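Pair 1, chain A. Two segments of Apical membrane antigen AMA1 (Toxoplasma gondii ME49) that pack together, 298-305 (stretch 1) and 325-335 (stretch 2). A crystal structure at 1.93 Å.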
# COMPACT_ATOMS: atom_id res chain seq x y z
N ARG A 298 -5.78 10.93 -4.06
CA ARG A 298 -6.77 10.21 -4.86
C ARG A 298 -6.38 8.75 -4.77
O ARG A 298 -5.85 8.19 -5.69
CB ARG A 298 -6.68 10.70 -6.30
CG ARG A 298 -7.81 10.23 -7.18
CD ARG A 298 -7.64 10.62 -8.64
NE ARG A 298 -7.60 12.06 -8.86
CZ ARG A 298 -6.63 12.70 -9.48
NH1 ARG A 298 -5.61 12.06 -10.00
NH2 ARG A 298 -6.71 13.99 -9.62
N ASN A 299 -6.66 8.19 -3.61
CA ASN A 299 -6.25 6.84 -3.22
C ASN A 299 -7.30 5.75 -3.44
O ASN A 299 -7.00 4.56 -3.23
CB ASN A 299 -5.92 6.81 -1.73
CG ASN A 299 -4.85 7.79 -1.34
OD1 ASN A 299 -3.98 8.12 -2.14
ND2 ASN A 299 -4.89 8.21 -0.10
N TYR A 300 -8.49 6.15 -3.86
CA TYR A 300 -9.68 5.31 -3.77
C TYR A 300 -10.32 5.16 -5.12
O TYR A 300 -10.37 6.11 -5.91
CB TYR A 300 -10.69 5.92 -2.78
CG TYR A 300 -10.07 6.29 -1.49
CD1 TYR A 300 -9.79 5.31 -0.54
CD2 TYR A 300 -9.70 7.59 -1.21
CE1 TYR A 300 -9.19 5.60 0.61
CE2 TYR A 300 -9.09 7.90 -0.02
CZ TYR A 300 -8.85 6.89 0.88
OH TYR A 300 -8.23 7.15 2.07
N GLY A 301 -10.80 3.97 -5.42
CA GLY A 301 -11.48 3.81 -6.67
C GLY A 301 -12.30 2.56 -6.78
O GLY A 301 -12.24 1.68 -5.90
N PHE A 302 -13.08 2.49 -7.85
CA PHE A 302 -13.72 1.23 -8.20
C PHE A 302 -13.92 1.01 -9.67
O PHE A 302 -14.10 1.92 -10.47
CB PHE A 302 -15.09 1.06 -7.49
CG PHE A 302 -16.07 2.19 -7.72
CD1 PHE A 302 -16.92 2.21 -8.83
CD2 PHE A 302 -16.17 3.23 -6.79
CE1 PHE A 302 -17.86 3.25 -9.00
CE2 PHE A 302 -17.10 4.26 -6.94
CZ PHE A 302 -17.94 4.26 -8.05
N TYR A 303 -13.85 -0.27 -9.99
CA TYR A 303 -14.24 -0.77 -11.27
C TYR A 303 -15.75 -0.94 -11.30
O TYR A 303 -16.35 -1.35 -10.31
CB TYR A 303 -13.55 -2.09 -11.52
CG TYR A 303 -14.01 -2.73 -12.77
CD1 TYR A 303 -15.11 -3.56 -12.76
CD2 TYR A 303 -13.35 -2.51 -13.97
CE1 TYR A 303 -15.55 -4.16 -13.90
CE2 TYR A 303 -13.80 -3.10 -15.13
CZ TYR A 303 -14.90 -3.94 -15.07
OH TYR A 303 -15.39 -4.56 -16.19
N TYR A 304 -16.37 -0.59 -12.42
CA TYR A 304 -17.79 -0.82 -12.63
C TYR A 304 -18.03 -0.90 -14.12
O TYR A 304 -17.13 -0.66 -14.91
CB TYR A 304 -18.65 0.28 -11.99
CG TYR A 304 -18.53 1.65 -12.65
CD1 TYR A 304 -17.39 2.43 -12.49
CD2 TYR A 304 -19.55 2.14 -13.43
CE1 TYR A 304 -17.28 3.66 -13.10
CE2 TYR A 304 -19.46 3.38 -14.04
CZ TYR A 304 -18.33 4.14 -13.88
OH TYR A 304 -18.26 5.37 -14.48
N VAL A 305 -19.26 -1.24 -14.50
CA VAL A 305 -19.63 -1.40 -15.89
C VAL A 305 -20.69 -0.36 -16.20
O VAL A 305 -21.70 -0.27 -15.51
CB VAL A 305 -20.14 -2.80 -16.19
CG1 VAL A 305 -20.58 -2.90 -17.65
CG2 VAL A 305 -19.04 -3.82 -15.90
N SER A 325 -24.25 -0.86 -3.10
CA SER A 325 -24.22 -2.23 -3.64
C SER A 325 -24.17 -2.24 -5.15
O SER A 325 -24.88 -1.50 -5.81
CB SER A 325 -25.46 -3.01 -3.18
OG SER A 325 -25.73 -2.72 -1.83
N ASP A 326 -23.35 -3.13 -5.70
CA ASP A 326 -23.25 -3.30 -7.14
C ASP A 326 -22.47 -4.57 -7.38
O ASP A 326 -21.27 -4.61 -7.20
CB ASP A 326 -22.54 -2.10 -7.79
CG ASP A 326 -22.32 -2.29 -9.29
OD1 ASP A 326 -22.75 -3.34 -9.85
OD2 ASP A 326 -21.70 -1.40 -9.93
N SER A 327 -23.17 -5.62 -7.79
CA SER A 327 -22.56 -6.94 -7.86
C SER A 327 -21.40 -7.00 -8.86
O SER A 327 -20.53 -7.87 -8.76
CB SER A 327 -23.65 -7.98 -8.20
OG SER A 327 -24.20 -7.73 -9.50
N ALA A 328 -21.38 -6.08 -9.82
CA ALA A 328 -20.39 -6.07 -10.88
C ALA A 328 -19.16 -5.20 -10.52
O ALA A 328 -18.17 -5.21 -11.24
CB ALA A 328 -21.00 -5.58 -12.16
N ALA A 329 -19.23 -4.49 -9.40
CA ALA A 329 -18.19 -3.54 -9.01
C ALA A 329 -17.15 -4.18 -8.09
O ALA A 329 -17.45 -5.15 -7.40
CB ALA A 329 -18.82 -2.32 -8.32
N VAL A 330 -15.94 -3.62 -8.08
CA VAL A 330 -14.94 -3.92 -7.06
C VAL A 330 -14.27 -2.59 -6.67
O VAL A 330 -13.84 -1.85 -7.57
CB VAL A 330 -13.85 -4.93 -7.55
CG1 VAL A 330 -12.86 -5.23 -6.41
CG2 VAL A 330 -14.47 -6.22 -8.07
N SER A 331 -14.22 -2.32 -5.37
CA SER A 331 -13.54 -1.14 -4.82
C SER A 331 -12.14 -1.45 -4.34
O SER A 331 -11.91 -2.41 -3.59
CB SER A 331 -14.39 -0.56 -3.69
OG SER A 331 -15.59 0.02 -4.21
N TYR A 332 -11.20 -0.61 -4.80
CA TYR A 332 -9.76 -0.74 -4.60
C TYR A 332 -9.21 0.48 -3.90
O TYR A 332 -9.80 1.55 -3.95
CB TYR A 332 -9.03 -0.86 -5.95
CG TYR A 332 -9.45 -2.07 -6.77
CD1 TYR A 332 -9.16 -3.37 -6.36
CD2 TYR A 332 -10.14 -1.90 -7.95
CE1 TYR A 332 -9.54 -4.47 -7.12
CE2 TYR A 332 -10.52 -2.99 -8.73
CZ TYR A 332 -10.22 -4.27 -8.30
OH TYR A 332 -10.60 -5.34 -9.08
N THR A 333 -8.06 0.31 -3.25
CA THR A 333 -7.30 1.46 -2.81
C THR A 333 -5.86 1.30 -3.21
O THR A 333 -5.40 0.20 -3.58
CB THR A 333 -7.36 1.69 -1.28
OG1 THR A 333 -6.48 0.77 -0.62
CG2 THR A 333 -8.75 1.52 -0.77
N ALA A 334 -5.15 2.42 -3.17
CA ALA A 334 -3.73 2.42 -3.44
C ALA A 334 -2.95 1.48 -2.53
O ALA A 334 -1.87 0.98 -2.91
CB ALA A 334 -3.20 3.89 -3.30
N ALA A 335 -3.48 1.22 -1.33
CA ALA A 335 -2.74 0.41 -0.36
C ALA A 335 -2.99 -1.09 -0.50
O ALA A 335 -2.12 -1.90 -0.18
CB ALA A 335 -3.11 0.83 1.07
O HOH W 1 -21.29 -1.81 -12.60

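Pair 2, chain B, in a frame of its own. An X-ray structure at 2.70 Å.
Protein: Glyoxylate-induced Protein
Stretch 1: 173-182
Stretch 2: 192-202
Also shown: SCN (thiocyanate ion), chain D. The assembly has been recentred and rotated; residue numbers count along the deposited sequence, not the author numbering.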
# COMPACT_ATOMS: atom_id res chain seq x y z
N GLU B 173 -10.08 -12.58 -34.73
CA GLU B 173 -10.77 -12.27 -35.98
C GLU B 173 -10.05 -11.23 -36.84
O GLU B 173 -10.70 -10.39 -37.47
CB GLU B 173 -12.20 -11.79 -35.68
CG GLU B 173 -13.07 -12.77 -34.90
CD GLU B 173 -13.09 -12.52 -33.39
OE1 GLU B 173 -12.03 -12.66 -32.74
OE2 GLU B 173 -14.17 -12.18 -32.86
N GLY B 174 -8.72 -11.28 -36.86
CA GLY B 174 -7.96 -10.34 -37.66
C GLY B 174 -8.08 -8.88 -37.23
O GLY B 174 -7.91 -7.98 -38.06
N ARG B 175 -8.37 -8.65 -35.95
CA ARG B 175 -8.51 -7.31 -35.39
C ARG B 175 -7.18 -6.81 -34.81
O ARG B 175 -7.11 -5.75 -34.19
CB ARG B 175 -9.55 -7.31 -34.25
CG ARG B 175 -10.98 -6.93 -34.62
CD ARG B 175 -11.60 -7.86 -35.66
NE ARG B 175 -13.06 -7.73 -35.68
CZ ARG B 175 -13.72 -6.62 -35.99
NH1 ARG B 175 -13.07 -5.51 -36.31
NH2 ARG B 175 -15.05 -6.60 -35.93
N TRP B 176 -6.12 -7.58 -35.01
CA TRP B 176 -4.81 -7.23 -34.48
C TRP B 176 -3.77 -7.66 -35.50
O TRP B 176 -3.79 -8.79 -35.98
CB TRP B 176 -4.63 -7.94 -33.14
CG TRP B 176 -3.35 -7.67 -32.44
CD1 TRP B 176 -2.67 -6.49 -32.41
CD2 TRP B 176 -2.60 -8.58 -31.63
NE1 TRP B 176 -1.53 -6.61 -31.65
CE2 TRP B 176 -1.47 -7.89 -31.16
CE3 TRP B 176 -2.78 -9.92 -31.26
CZ2 TRP B 176 -0.51 -8.49 -30.33
CZ3 TRP B 176 -1.82 -10.52 -30.44
CH2 TRP B 176 -0.71 -9.80 -29.99
N SER B 177 -2.86 -6.76 -35.85
CA SER B 177 -1.83 -7.05 -36.84
C SER B 177 -0.57 -6.27 -36.51
O SER B 177 -0.57 -5.45 -35.61
CB SER B 177 -2.32 -6.65 -38.22
OG SER B 177 -2.60 -5.25 -38.23
N THR B 178 0.49 -6.52 -37.28
CA THR B 178 1.76 -5.84 -37.05
C THR B 178 2.43 -5.52 -38.37
O THR B 178 2.44 -6.35 -39.29
CB THR B 178 2.72 -6.75 -36.24
OG1 THR B 178 2.10 -7.12 -35.01
CG2 THR B 178 4.02 -6.03 -35.95
N THR B 179 3.00 -4.32 -38.49
CA THR B 179 3.70 -3.97 -39.70
C THR B 179 5.19 -3.99 -39.40
O THR B 179 5.66 -3.29 -38.51
CB THR B 179 3.30 -2.58 -40.20
OG1 THR B 179 4.46 -1.73 -40.24
CG2 THR B 179 2.25 -1.98 -39.29
N ARG B 180 5.93 -4.80 -40.15
CA ARG B 180 7.37 -4.96 -39.95
C ARG B 180 8.17 -4.42 -41.12
O ARG B 180 7.68 -4.36 -42.25
CB ARG B 180 7.69 -6.44 -39.74
CG ARG B 180 6.96 -7.02 -38.55
CD ARG B 180 7.08 -8.53 -38.49
NE ARG B 180 6.38 -9.05 -37.32
CZ ARG B 180 6.06 -10.33 -37.14
NH1 ARG B 180 6.38 -11.23 -38.07
NH2 ARG B 180 5.42 -10.70 -36.05
N PHE B 181 9.41 -4.05 -40.85
CA PHE B 181 10.26 -3.48 -41.89
C PHE B 181 11.50 -4.32 -42.14
O PHE B 181 12.36 -3.96 -42.95
CB PHE B 181 10.68 -2.08 -41.46
CG PHE B 181 9.53 -1.19 -41.11
CD1 PHE B 181 9.05 -0.27 -42.03
CD2 PHE B 181 8.91 -1.31 -39.88
CE1 PHE B 181 7.95 0.52 -41.73
CE2 PHE B 181 7.81 -0.53 -39.56
CZ PHE B 181 7.33 0.40 -40.49
N VAL B 182 11.57 -5.45 -41.45
CA VAL B 182 12.70 -6.34 -41.59
C VAL B 182 12.26 -7.79 -41.47
O VAL B 182 11.37 -8.12 -40.70
CB VAL B 182 13.75 -6.05 -40.51
CG1 VAL B 182 14.69 -7.22 -40.37
CG2 VAL B 182 14.52 -4.80 -40.87
N HIS B 192 14.28 -4.29 -33.85
CA HIS B 192 13.13 -4.12 -34.71
C HIS B 192 12.36 -2.91 -34.21
O HIS B 192 12.25 -2.68 -33.00
CB HIS B 192 12.23 -5.35 -34.66
CG HIS B 192 12.82 -6.58 -35.30
ND1 HIS B 192 12.37 -7.85 -34.98
CD2 HIS B 192 13.76 -6.74 -36.25
CE1 HIS B 192 13.02 -8.73 -35.73
NE2 HIS B 192 13.86 -8.09 -36.51
N VAL B 193 11.85 -2.12 -35.14
CA VAL B 193 11.03 -0.96 -34.83
C VAL B 193 9.82 -1.17 -35.75
O VAL B 193 9.89 -0.89 -36.95
CB VAL B 193 11.75 0.36 -35.21
CG1 VAL B 193 10.90 1.55 -34.80
CG2 VAL B 193 13.10 0.45 -34.52
N ASN B 194 8.74 -1.69 -35.19
CA ASN B 194 7.52 -1.93 -35.97
C ASN B 194 6.38 -1.07 -35.45
O ASN B 194 6.57 -0.24 -34.57
CB ASN B 194 7.08 -3.40 -35.87
CG ASN B 194 8.23 -4.37 -35.99
OD1 ASN B 194 8.99 -4.35 -36.97
ND2 ASN B 194 8.37 -5.25 -34.99
N ILE B 195 5.19 -1.28 -36.01
CA ILE B 195 4.00 -0.57 -35.58
C ILE B 195 2.93 -1.62 -35.34
O ILE B 195 2.61 -2.40 -36.23
CB ILE B 195 3.49 0.40 -36.63
CG1 ILE B 195 4.61 1.35 -37.04
CG2 ILE B 195 2.31 1.21 -36.06
CD1 ILE B 195 4.20 2.36 -38.09
N VAL B 196 2.40 -1.66 -34.12
CA VAL B 196 1.37 -2.62 -33.78
C VAL B 196 0.01 -1.97 -34.08
O VAL B 196 -0.26 -0.86 -33.64
CB VAL B 196 1.47 -2.99 -32.30
CG1 VAL B 196 0.47 -4.08 -31.96
CG2 VAL B 196 2.88 -3.42 -31.98
N ASN B 197 -0.82 -2.67 -34.84
CA ASN B 197 -2.12 -2.17 -35.22
C ASN B 197 -3.28 -2.92 -34.57
O ASN B 197 -3.39 -4.14 -34.70
CB ASN B 197 -2.30 -2.25 -36.73
CG ASN B 197 -1.07 -1.87 -37.47
OD1 ASN B 197 -0.55 -0.77 -37.32
ND2 ASN B 197 -0.58 -2.78 -38.29
N PHE B 198 -4.15 -2.16 -33.91
CA PHE B 198 -5.33 -2.72 -33.25
C PHE B 198 -6.60 -2.12 -33.87
O PHE B 198 -6.81 -0.91 -33.83
CB PHE B 198 -5.34 -2.40 -31.75
CG PHE B 198 -4.36 -3.19 -30.95
CD1 PHE B 198 -3.06 -2.72 -30.75
CD2 PHE B 198 -4.73 -4.40 -30.38
CE1 PHE B 198 -2.15 -3.45 -29.98
CE2 PHE B 198 -3.83 -5.14 -29.61
CZ PHE B 198 -2.54 -4.66 -29.41
N GLU B 199 -7.43 -2.99 -34.43
CA GLU B 199 -8.70 -2.57 -35.01
C GLU B 199 -9.64 -2.28 -33.85
O GLU B 199 -9.47 -2.81 -32.76
CB GLU B 199 -9.28 -3.68 -35.88
CG GLU B 199 -8.62 -3.80 -37.24
CD GLU B 199 -8.91 -2.60 -38.12
OE1 GLU B 199 -10.09 -2.37 -38.44
OE2 GLU B 199 -7.95 -1.88 -38.48
N PRO B 200 -10.66 -1.44 -34.08
CA PRO B 200 -11.63 -1.08 -33.03
C PRO B 200 -12.43 -2.28 -32.55
O PRO B 200 -13.42 -2.14 -31.84
CB PRO B 200 -12.50 -0.04 -33.72
CG PRO B 200 -12.47 -0.47 -35.14
CD PRO B 200 -11.02 -0.81 -35.36
N GLY B 201 -11.97 -3.47 -32.93
CA GLY B 201 -12.65 -4.69 -32.56
C GLY B 201 -12.89 -4.91 -31.08
O GLY B 201 -13.40 -4.03 -30.37
N GLY B 202 -12.50 -6.09 -30.61
CA GLY B 202 -12.70 -6.44 -29.22
C GLY B 202 -11.46 -6.41 -28.34
O GLY B 202 -10.57 -5.57 -28.49
S SCN D . 5.93 -6.32 -32.69
C SCN D . 5.82 -7.93 -33.22
N SCN D . 5.72 -9.00 -33.57

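Both pairs are two antiparallel strands of one sheet. The strand directions differ by 158° in pair 1 and 161° in pair 2. Fourteen central residues superpose with an RMSD of 0.7 Å.

The backbone ladder is the same. In pair 1, A334(A) N donates to N299(A) O at 2.8 Å. In pair 2, E199(B) N donates to R175(B) O, also at 2.8 Å. G301(A) and Y332(A) form a hydrogen-bonded pair, matched by S177(B) and N197(B). Y303(A) and V330(A) form the next, matched by T179(B) and I195(B). Each of these pairs is joined by two N-H to O bonds.

Side chains differ clearly at Y300(A), which matches W176(B), and at T333(A), which matches F198(B). In pair 1 the contact is aromatic to methyl: Y300(A) CD1 lies 3.9 Å from T333(A) CG2. In pair 2 both residues are aromatic. The five-membered ring of W176(B) and the ring of F198(B) form an offset stack, with centroids 4.1 Å apart and planes at 16°. The indole edge also meets V196(B), with W176(B) NE1 3.2 Å from V196(B) CG1.

On the same face, F302(A) matches T178(B), and S331(A) matches V196(B). F302(A) CB lies 3.5 Å from S331(A) OG, but the end of the phenylalanine side chain leads away. The smaller T178(B) reaches N194(B), with T178(B) CG2 4.0 Å from N194(B) CB.

On the other face, G301(A) has no side chain. Packing there comes from its neighbours: Y303(A) CB lies 4.2 Å from Y332(A) CE2, at the edge of the Y332(A) ring. At the matched positions, S177(B) and N197(B) add a polar link, because N197(B) ND2 donates to S177(B) OG at 3.2 Å. T179(B) CG2 also approaches N197(B) ND2, at 3.1 Å. Y332(A) matches N197(B), so a tyrosine ring in pair 1 stands where pair 2 has a shorter amide.

V330(A) and I195(B) match. The V330(A) side chain comes nearest to stretch 1 where V330(A) CB is 4.9 Å from Y303(A) CB. I195(B) packs closer: its CB is 3.8 Å from T179(B) CG2, and its CD1 is 4.4 Å from F181(B) CZ.

Near the ends, N299(A) matches R175(B), and A334(A) matches E199(B). N299(A) CB and A334(A) CB are 4.3 Å apart. R175(B) CG and E199(B) CB are 3.9 Å apart, and R175(B) CG also lies 3.5 Å from G201(B) CA. A CB on G201(B) would clash with R175(B) CG.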